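Local coordinates for protein acinetobacter secreted protease CpaA (Acinetobacter nosocomialis M2, PDB 6O38) that is a secreted zinc metalloprotease that probably cleaves host glycoproteins and leaves the cell by type II secretion with the aid of its chaperone CpaB, at residues Asp376-Ser381 with Gln447-Arg452; Thr425-Ala430 with Val458-Asn463. All blocks are in the same frame, centred on the assembly; numbering follows the deposited sequence.

Interaction 1 of 2, residues Asp376-Ser381 with Gln447-Arg452; sequences DMLLVS and QNERKR
Leu378 sends its two methyl groups onto the helix at Glu449 and Arg450, and it alone represents strand residues 376-381 in this contact. Leu378 CD2 lies 3.9 Å from the backbone N of Arg450 and 4.1 Å from Arg450 CB, so that methyl rests on the helix backbone itself. The other branch, CD1 of Leu378, meets Glu449 CG at 4.1 Å, the two side chains crossing at about a right angle. CG of Leu378 stands anti to the backbone N (chi1 167°), which puts both methyls on the helix side. The CA atoms of Leu378 and Arg450 are 6.4 Å apart. All these approaches are van der Waals distances between apolar groups or backbone, and the buried area is a modest 119 Å².

The polar ends turn elsewhere. Glu449 bends at chi2 (66°), and its carboxylate takes a side-on, two-nitrogen grip from Arg452 within the helix: NH2 reaches the syn lone pair of OE2 at 2.8 Å, whereas NE meets OE1 from above the carboxylate plane at 3.1 Å. Arg450 runs extended away from the strand, and its guanidinium is held by the carbonyl oxygens of Ala455, Asp456 and Ala479, with a weak bond from NH1 to Gln447 OE1 in addition.

Ile453 and Ala455, from the loop after the helix, also touch Leu378. Helix 444-452 thus packs on one face of what is probably the protease-domain sheet, where strand 367-381 runs between and parallel to strands 416-425 and 457-462; the Leu379 side chain touches Met398 and Ile399 of helix 391-411.

Interaction 2 of 2, residues Thr425-Ala430 with Val458-Asn463; sequences TYKIPA and VYYQGN
The backbones of Thr425-Ala430, an irregular run leaving strand 416-425, and of Val458-Asn463, which starts on strand 457-462, stay well apart, 7.5 Å between the CA atoms of Lys427 and Gly462 where they come nearest, and the gap is bridged mainly by side chains. The ring of Tyr460 does most of this. Ile428 lays CD1 over one face, 3.7 Å from the ring centroid and 17° off the normal, a CH-pi contact; Ile428 CG1 comes 3.7 Å from Tyr460 CE1. Setting CG1 anti to the carbonyl carbon of Ile428 (chi1 -58°) lays CG1 and CD1 over the ring, and the two side chains run antiparallel alongside one another. The opposite face of the ring receives the backbone N of Gly462, offset toward the rim, while Tyr426 O lies in the ring plane at its edge, 3.6 Å from Tyr460 CE1.

Lys427 folds back at chi2 and chi4, which carries NZ to Ile428 O at 2.8 Å and to Ala430 O at 3.1 Å, the latter in the carbonyl plane. Glu464 OE2 joins both sides, forming a salt bridge with Lys427 NZ and a hydrogen bond with Tyr460 OH; the carboxylate would partly balance the lysine's charge.

Leu433 of helix 433-439 and Val380 of strand 367-381 also touch the Tyr460 side chain, and Thr439 meets Ile428. The contact therefore fastens the loop between strand 416-425 and helix 433-439 to strand 457-462, which pairs with strands 367-381 and 483-487.

How the interactions relate
Interactions 1 and 2 have centres 11 Å apart and reach the same sheet, since strands 367-381 and 457-462 are parallel neighbours in it. Two probable backbone hydrogen bonds of 2.7 Å, Leu378 O to Tyr459 N and Val380 O to Gln461 N, join them directly. Val380 CG1, from segment 376-381, also packs 3.6 Å from Tyr460 CD1. Along the chain their segments alternate, and helix 444-452 leads into strand 457-462. Neither contact includes the zinc ligands His498, His502 and His508; interaction 1 joins helix 444-452 to strand 367-381, and interaction 2 joins the loop 425-430 to strand 457-462.

Interaction 1 of 2, residues Asp376-Ser381 with Gln447-Arg452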
ATOM      1  N   ASP A 376     -22.628 -12.111   4.854  1.00 47.67           N
ATOM      2  CA  ASP A 376     -22.198 -13.500   4.938  1.00 48.16           C
ATOM      3  C   ASP A 376     -22.039 -14.081   3.539  1.00 48.58           C
ATOM      4  O   ASP A 376     -22.923 -13.931   2.689  1.00 49.28           O
ATOM      5  CB  ASP A 376     -23.204 -14.324   5.744  1.00 49.36           C
ATOM      6  CG  ASP A 376     -23.158 -14.009   7.228  1.00 49.17           C
ATOM      7  OD1 ASP A 376     -22.139 -13.451   7.687  1.00 48.20           O
ATOM      8  OD2 ASP A 376     -24.140 -14.323   7.934  1.00 50.11           O
HETATM    9  N   MSE A 377     -20.910 -14.742   3.300  1.00 49.84           N
HETATM   10  CA  MSE A 377     -20.605 -15.275   1.977  1.00 50.25           C
HETATM   11  C   MSE A 377     -20.402 -16.788   1.988  1.00 50.99           C
HETATM   12  O   MSE A 377     -19.841 -17.345   2.931  1.00 50.78           O
HETATM   13  CB  MSE A 377     -19.357 -14.594   1.408  1.00 52.16           C
HETATM   14  CG  MSE A 377     -19.505 -13.097   1.182  1.00 51.49           C
HETATM   15 SE   MSE A 377     -20.680 -12.661  -0.312  0.51 52.51          SE
HETATM   16  CE  MSE A 377     -19.652 -13.477  -1.752  1.00 52.81           C
ATOM     17  N   LEU A 378     -20.867 -17.443   0.928  1.00 53.68           N
ATOM     18  CA  LEU A 378     -20.640 -18.866   0.713  1.00 54.47           C
ATOM     19  C   LEU A 378     -19.555 -19.029  -0.342  1.00 54.21           C
ATOM     20  O   LEU A 378     -19.710 -18.558  -1.474  1.00 54.40           O
ATOM     21  CB  LEU A 378     -21.924 -19.569   0.276  1.00 55.85           C
ATOM     22  CG  LEU A 378     -21.760 -20.988  -0.276  1.00 56.98           C
ATOM     23  CD1 LEU A 378     -21.192 -21.921   0.783  1.00 57.16           C
ATOM     24  CD2 LEU A 378     -23.081 -21.518  -0.813  1.00 58.49           C
ATOM     25  N   LEU A 379     -18.461 -19.688   0.027  1.00 55.35           N
ATOM     26  CA  LEU A 379     -17.325 -19.880  -0.863  1.00 56.28           C
ATOM     27  C   LEU A 379     -17.432 -21.253  -1.516  1.00 58.84           C
ATOM     28  O   LEU A 379     -17.474 -22.274  -0.821  1.00 59.77           O
ATOM     29  CB  LEU A 379     -16.008 -19.742  -0.101  1.00 55.37           C
ATOM     30  CG  LEU A 379     -15.834 -18.438   0.683  1.00 52.92           C
ATOM     31  CD1 LEU A 379     -14.463 -18.380   1.342  1.00 52.33           C
ATOM     32  CD2 LEU A 379     -16.055 -17.231  -0.217  1.00 52.15           C
ATOM     33  N   VAL A 380     -17.472 -21.274  -2.845  1.00 57.98           N
ATOM     34  CA  VAL A 380     -17.581 -22.504  -3.621  1.00 60.58           C
ATOM     35  C   VAL A 380     -16.325 -22.646  -4.468  1.00 61.57           C
ATOM     36  O   VAL A 380     -15.976 -21.732  -5.225  1.00 60.93           O
ATOM     37  CB  VAL A 380     -18.841 -22.510  -4.506  1.00 61.59           C
ATOM     38  CG1 VAL A 380     -19.007 -23.861  -5.183  1.00 64.42           C
ATOM     39  CG2 VAL A 380     -20.071 -22.163  -3.682  1.00 60.42           C
ATOM     40  N   SER A 381     -15.651 -23.785  -4.339  1.00 62.93           N
ATOM     41  CA  SER A 381     -14.438 -24.076  -5.091  1.00 64.18           C
ATOM     42  C   SER A 381     -14.666 -25.298  -5.967  1.00 67.10           C
ATOM     43  O   SER A 381     -15.144 -26.330  -5.486  1.00 68.33           O
ATOM     44  CB  SER A 381     -13.250 -24.308  -4.156  1.00 63.70           C
ATOM     45  OG  SER A 381     -12.024 -24.080  -4.827  1.00 64.13           O
ATOM     46  N   GLN A 447     -27.531 -23.502  -3.638  1.00 61.92           N
ATOM     47  CA  GLN A 447     -28.584 -22.686  -3.044  1.00 61.78           C
ATOM     48  C   GLN A 447     -29.152 -23.309  -1.775  1.00 61.71           C
ATOM     49  O   GLN A 447     -29.560 -22.578  -0.866  1.00 61.20           O
ATOM     50  CB  GLN A 447     -29.699 -22.430  -4.060  1.00 63.08           C
ATOM     51  CG  GLN A 447     -29.281 -21.533  -5.220  1.00 63.13           C
ATOM     52  CD  GLN A 447     -28.869 -20.139  -4.773  1.00 61.98           C
ATOM     53  OE1 GLN A 447     -29.357 -19.625  -3.767  1.00 61.59           O
ATOM     54  NE2 GLN A 447     -27.961 -19.524  -5.523  1.00 61.54           N
ATOM     55  N   ASN A 448     -29.197 -24.641  -1.692  1.00 62.23           N
ATOM     56  CA  ASN A 448     -29.577 -25.277  -0.434  1.00 62.13           C
ATOM     57  C   ASN A 448     -28.540 -25.007   0.647  1.00 60.74           C
ATOM     58  O   ASN A 448     -28.894 -24.693   1.791  1.00 60.30           O
ATOM     59  CB  ASN A 448     -29.763 -26.782  -0.623  1.00 63.27           C
ATOM     60  CG  ASN A 448     -30.982 -27.122  -1.453  1.00 64.78           C
ATOM     61  OD1 ASN A 448     -31.870 -26.291  -1.648  1.00 64.93           O
ATOM     62  ND2 ASN A 448     -31.043 -28.359  -1.928  1.00 67.39           N
ATOM     63  N   GLU A 449     -27.256 -25.129   0.307  1.00 61.72           N
ATOM     64  CA  GLU A 449     -26.205 -24.812   1.265  1.00 60.45           C
ATOM     65  C   GLU A 449     -26.212 -23.333   1.627  1.00 59.43           C
ATOM     66  O   GLU A 449     -25.915 -22.975   2.772  1.00 58.57           O
ATOM     67  CB  GLU A 449     -24.842 -25.218   0.702  1.00 60.32           C
ATOM     68  CG  GLU A 449     -23.680 -25.002   1.660  1.00 59.17           C
ATOM     69  CD  GLU A 449     -23.754 -25.894   2.888  1.00 59.39           C
ATOM     70  OE1 GLU A 449     -24.416 -26.952   2.822  1.00 60.55           O
ATOM     71  OE2 GLU A 449     -23.147 -25.539   3.920  1.00 58.52           O
ATOM     72  N   ARG A 450     -26.545 -22.464   0.668  1.00 58.51           N
ATOM     73  CA  ARG A 450     -26.683 -21.042   0.967  1.00 57.11           C
ATOM     74  C   ARG A 450     -27.771 -20.806   2.007  1.00 56.64           C
ATOM     75  O   ARG A 450     -27.582 -20.028   2.950  1.00 55.53           O
ATOM     76  CB  ARG A 450     -26.986 -20.267  -0.316  1.00 57.64           C
ATOM     77  CG  ARG A 450     -27.110 -18.765  -0.128  1.00 56.42           C
ATOM     78  CD  ARG A 450     -27.728 -18.110  -1.354  1.00 57.34           C
ATOM     79  NE  ARG A 450     -27.850 -16.664  -1.206  1.00 56.72           N
ATOM     80  CZ  ARG A 450     -28.384 -15.862  -2.123  1.00 57.51           C
ATOM     81  NH1 ARG A 450     -28.849 -16.365  -3.258  1.00 58.70           N
ATOM     82  NH2 ARG A 450     -28.453 -14.556  -1.903  1.00 57.23           N
ATOM     83  N   LYS A 451     -28.918 -21.471   1.852  1.00 58.44           N
ATOM     84  CA  LYS A 451     -30.010 -21.297   2.802  1.00 58.87           C
ATOM     85  C   LYS A 451     -29.703 -21.976   4.131  1.00 58.39           C
ATOM     86  O   LYS A 451     -30.097 -21.481   5.192  1.00 58.23           O
ATOM     87  CB  LYS A 451     -31.311 -21.842   2.212  1.00 60.38           C
ATOM     88  CG  LYS A 451     -31.983 -20.907   1.220  1.00 61.25           C
ATOM     89  CD  LYS A 451     -33.066 -21.626   0.430  1.00 62.79           C
ATOM     90  CE  LYS A 451     -32.829 -21.505  -1.069  1.00 63.40           C
ATOM     91  NZ  LYS A 451     -33.824 -22.287  -1.856  1.00 64.83           N
ATOM     92  N   ARG A 452     -29.012 -23.120   4.090  1.00 59.86           N
ATOM     93  CA  ARG A 452     -28.721 -23.859   5.316  1.00 59.59           C
ATOM     94  C   ARG A 452     -27.867 -23.039   6.276  1.00 58.40           C
ATOM     95  O   ARG A 452     -28.096 -23.059   7.492  1.00 58.33           O
ATOM     96  CB  ARG A 452     -28.029 -25.179   4.982  1.00 59.94           C
ATOM     97  CG  ARG A 452     -27.969 -26.155   6.147  1.00 60.12           C
ATOM     98  CD  ARG A 452     -27.139 -27.381   5.807  1.00 60.53           C
ATOM     99  NE  ARG A 452     -25.724 -27.051   5.650  1.00 59.63           N
ATOM    100  CZ  ARG A 452     -24.878 -26.891   6.662  1.00 58.86           C
ATOM    101  NH1 ARG A 452     -25.297 -27.032   7.913  1.00 58.86           N
ATOM    102  NH2 ARG A 452     -23.609 -26.591   6.425  1.00 58.14           N
TER

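Interaction 2 of 2, residues Thr425-Ala430 with Val458-Asn463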
ATOM      1  N   THR A 425     -16.964 -27.766  -1.772  1.00 64.79           N
ATOM      2  CA  THR A 425     -16.306 -28.172  -3.005  1.00 66.91           C
ATOM      3  C   THR A 425     -17.367 -28.687  -3.968  1.00 68.61           C
ATOM      4  O   THR A 425     -18.054 -29.670  -3.671  1.00 70.04           O
ATOM      5  CB  THR A 425     -15.253 -29.249  -2.738  1.00 69.00           C
ATOM      6  OG1 THR A 425     -14.102 -28.654  -2.125  1.00 67.67           O
ATOM      7  CG2 THR A 425     -14.845 -29.932  -4.038  1.00 71.80           C
ATOM      8  N   TYR A 426     -17.501 -28.023  -5.114  1.00 68.59           N
ATOM      9  CA  TYR A 426     -18.575 -28.344  -6.041  1.00 70.07           C
ATOM     10  C   TYR A 426     -18.288 -27.706  -7.393  1.00 70.55           C
ATOM     11  O   TYR A 426     -17.754 -26.596  -7.460  1.00 68.69           O
ATOM     12  CB  TYR A 426     -19.928 -27.860  -5.507  1.00 68.41           C
ATOM     13  CG  TYR A 426     -21.080 -28.138  -6.440  1.00 69.96           C
ATOM     14  CD1 TYR A 426     -21.615 -29.414  -6.554  1.00 72.48           C
ATOM     15  CD2 TYR A 426     -21.626 -27.125  -7.216  1.00 69.09           C
ATOM     16  CE1 TYR A 426     -22.667 -29.672  -7.410  1.00 74.06           C
ATOM     17  CE2 TYR A 426     -22.674 -27.375  -8.073  1.00 70.67           C
ATOM     18  CZ  TYR A 426     -23.193 -28.648  -8.167  1.00 73.15           C
ATOM     19  OH  TYR A 426     -24.241 -28.896  -9.023  1.00 74.87           O
ATOM     20  N   LYS A 427     -18.648 -28.417  -8.458  1.00 73.18           N
ATOM     21  CA  LYS A 427     -18.509 -27.931  -9.825  1.00 74.10           C
ATOM     22  C   LYS A 427     -19.875 -27.492 -10.339  1.00 73.88           C
ATOM     23  O   LYS A 427     -20.785 -28.317 -10.475  1.00 75.58           O
ATOM     24  CB  LYS A 427     -17.917 -29.015 -10.727  1.00 77.49           C
ATOM     25  CG  LYS A 427     -18.109 -28.775 -12.218  1.00 79.16           C
ATOM     26  CD  LYS A 427     -16.981 -27.950 -12.809  1.00 78.63           C
ATOM     27  CE  LYS A 427     -17.116 -27.840 -14.321  1.00 80.74           C
ATOM     28  NZ  LYS A 427     -18.090 -26.788 -14.722  1.00 79.29           N
ATOM     29  N   ILE A 428     -20.018 -26.203 -10.610  1.00 72.04           N
ATOM     30  CA  ILE A 428     -21.262 -25.705 -11.208  1.00 72.04           C
ATOM     31  C   ILE A 428     -21.344 -26.186 -12.652  1.00 75.01           C
ATOM     32  O   ILE A 428     -20.380 -26.000 -13.417  1.00 75.83           O
ATOM     33  CB  ILE A 428     -21.317 -24.177 -11.131  1.00 69.36           C
ATOM     34  CG1 ILE A 428     -21.205 -23.710  -9.678  1.00 66.76           C
ATOM     35  CG2 ILE A 428     -22.600 -23.658 -11.763  1.00 69.55           C
ATOM     36  CD1 ILE A 428     -21.359 -22.213  -9.506  1.00 65.06           C
ATOM     37  N   PRO A 429     -22.449 -26.806 -13.074  1.00 76.73           N
ATOM     38  CA  PRO A 429     -22.519 -27.317 -14.450  1.00 79.84           C
ATOM     39  C   PRO A 429     -22.566 -26.194 -15.472  1.00 79.51           C
ATOM     40  O   PRO A 429     -23.601 -25.541 -15.645  1.00 78.82           O
ATOM     41  CB  PRO A 429     -23.815 -28.139 -14.460  1.00 81.53           C
ATOM     42  CG  PRO A 429     -24.138 -28.391 -13.016  1.00 79.75           C
ATOM     43  CD  PRO A 429     -23.617 -27.204 -12.273  1.00 76.36           C
ATOM     44  N   ALA A 430     -21.450 -25.976 -16.163  1.00 80.17           N
ATOM     45  CA  ALA A 430     -21.317 -24.893 -17.128  1.00 79.93           C
ATOM     46  C   ALA A 430     -20.019 -25.080 -17.895  1.00 81.52           C
ATOM     47  O   ALA A 430     -18.993 -25.431 -17.307  1.00 81.11           O
ATOM     48  CB  ALA A 430     -21.331 -23.522 -16.442  1.00 76.46           C
ATOM     49  N   VAL A 458     -23.002 -15.677  -2.460  1.00 54.07           N
ATOM     50  CA  VAL A 458     -22.227 -16.842  -2.867  1.00 54.11           C
ATOM     51  C   VAL A 458     -21.126 -16.379  -3.811  1.00 53.83           C
ATOM     52  O   VAL A 458     -21.339 -15.486  -4.638  1.00 54.16           O
ATOM     53  CB  VAL A 458     -23.122 -17.918  -3.526  1.00 55.39           C
ATOM     54  CG1 VAL A 458     -24.050 -17.289  -4.550  1.00 56.39           C
ATOM     55  CG2 VAL A 458     -22.284 -19.021  -4.160  1.00 56.51           C
ATOM     56  N   TYR A 459     -19.944 -16.978  -3.679  1.00 55.93           N
ATOM     57  CA  TYR A 459     -18.819 -16.690  -4.554  1.00 56.23           C
ATOM     58  C   TYR A 459     -18.194 -18.001  -5.010  1.00 57.64           C
ATOM     59  O   TYR A 459     -18.038 -18.934  -4.217  1.00 57.73           O
ATOM     60  CB  TYR A 459     -17.774 -15.817  -3.853  1.00 54.74           C
ATOM     61  CG  TYR A 459     -16.820 -15.139  -4.805  1.00 54.91           C
ATOM     62  CD1 TYR A 459     -15.652 -15.765  -5.210  1.00 55.68           C
ATOM     63  CD2 TYR A 459     -17.095 -13.874  -5.309  1.00 54.42           C
ATOM     64  CE1 TYR A 459     -14.781 -15.152  -6.082  1.00 55.93           C
ATOM     65  CE2 TYR A 459     -16.228 -13.251  -6.184  1.00 54.63           C
ATOM     66  CZ  TYR A 459     -15.072 -13.894  -6.567  1.00 55.36           C
ATOM     67  OH  TYR A 459     -14.203 -13.278  -7.439  1.00 55.65           O
ATOM     68  N   TYR A 460     -17.838 -18.064  -6.291  1.00 58.56           N
ATOM     69  CA  TYR A 460     -17.422 -19.301  -6.937  1.00 60.27           C
ATOM     70  C   TYR A 460     -16.015 -19.152  -7.496  1.00 60.59           C
ATOM     71  O   TYR A 460     -15.711 -18.165  -8.174  1.00 60.33           O
ATOM     72  CB  TYR A 460     -18.398 -19.684  -8.052  1.00 61.87           C
ATOM     73  CG  TYR A 460     -18.005 -20.922  -8.825  1.00 63.84           C
ATOM     74  CD1 TYR A 460     -18.010 -22.172  -8.222  1.00 64.48           C
ATOM     75  CD2 TYR A 460     -17.639 -20.841 -10.163  1.00 65.16           C
ATOM     76  CE1 TYR A 460     -17.655 -23.307  -8.927  1.00 66.43           C
ATOM     77  CE2 TYR A 460     -17.284 -21.969 -10.875  1.00 67.10           C
ATOM     78  CZ  TYR A 460     -17.294 -23.199 -10.253  1.00 68.05           C
ATOM     79  OH  TYR A 460     -16.940 -24.326 -10.961  1.00 70.95           O
ATOM     80  N   GLN A 461     -15.161 -20.131  -7.205  1.00 63.97           N
ATOM     81  CA  GLN A 461     -13.797 -20.190  -7.722  1.00 64.61           C
ATOM     82  C   GLN A 461     -13.687 -21.427  -8.604  1.00 66.83           C
ATOM     83  O   GLN A 461     -13.684 -22.555  -8.101  1.00 67.72           O
ATOM     84  CB  GLN A 461     -12.784 -20.229  -6.578  1.00 63.66           C
ATOM     85  CG  GLN A 461     -11.356 -20.524  -7.004  1.00 64.62           C
ATOM     86  CD  GLN A 461     -10.375 -20.409  -5.853  1.00 63.66           C
ATOM     87  OE1 GLN A 461      -9.780 -19.355  -5.631  1.00 62.51           O
ATOM     88  NE2 GLN A 461     -10.206 -21.497  -5.108  1.00 64.22           N
ATOM     89  N   GLY A 462     -13.598 -21.217  -9.919  1.00 67.09           N
ATOM     90  CA  GLY A 462     -13.631 -22.304 -10.876  1.00 70.00           C
ATOM     91  C   GLY A 462     -12.437 -22.270 -11.816  1.00 71.61           C
ATOM     92  O   GLY A 462     -11.579 -21.389 -11.736  1.00 70.38           O
ATOM     93  N   ASN A 463     -12.404 -23.265 -12.703  1.00 71.26           N
ATOM     94  CA  ASN A 463     -11.346 -23.393 -13.700  1.00 73.33           C
ATOM     95  C   ASN A 463     -11.890 -23.362 -15.124  1.00 75.26           C
ATOM     96  O   ASN A 463     -11.139 -23.622 -16.073  1.00 77.51           O
ATOM     97  CB  ASN A 463     -10.549 -24.681 -13.459  1.00 75.57           C
ATOM     98  CG  ASN A 463      -9.217 -24.693 -14.190  1.00 77.32           C
ATOM     99  OD1 ASN A 463      -8.522 -23.679 -14.254  1.00 75.97           O
ATOM    100  ND2 ASN A 463      -8.859 -25.843 -14.749  1.00 80.48           N
TER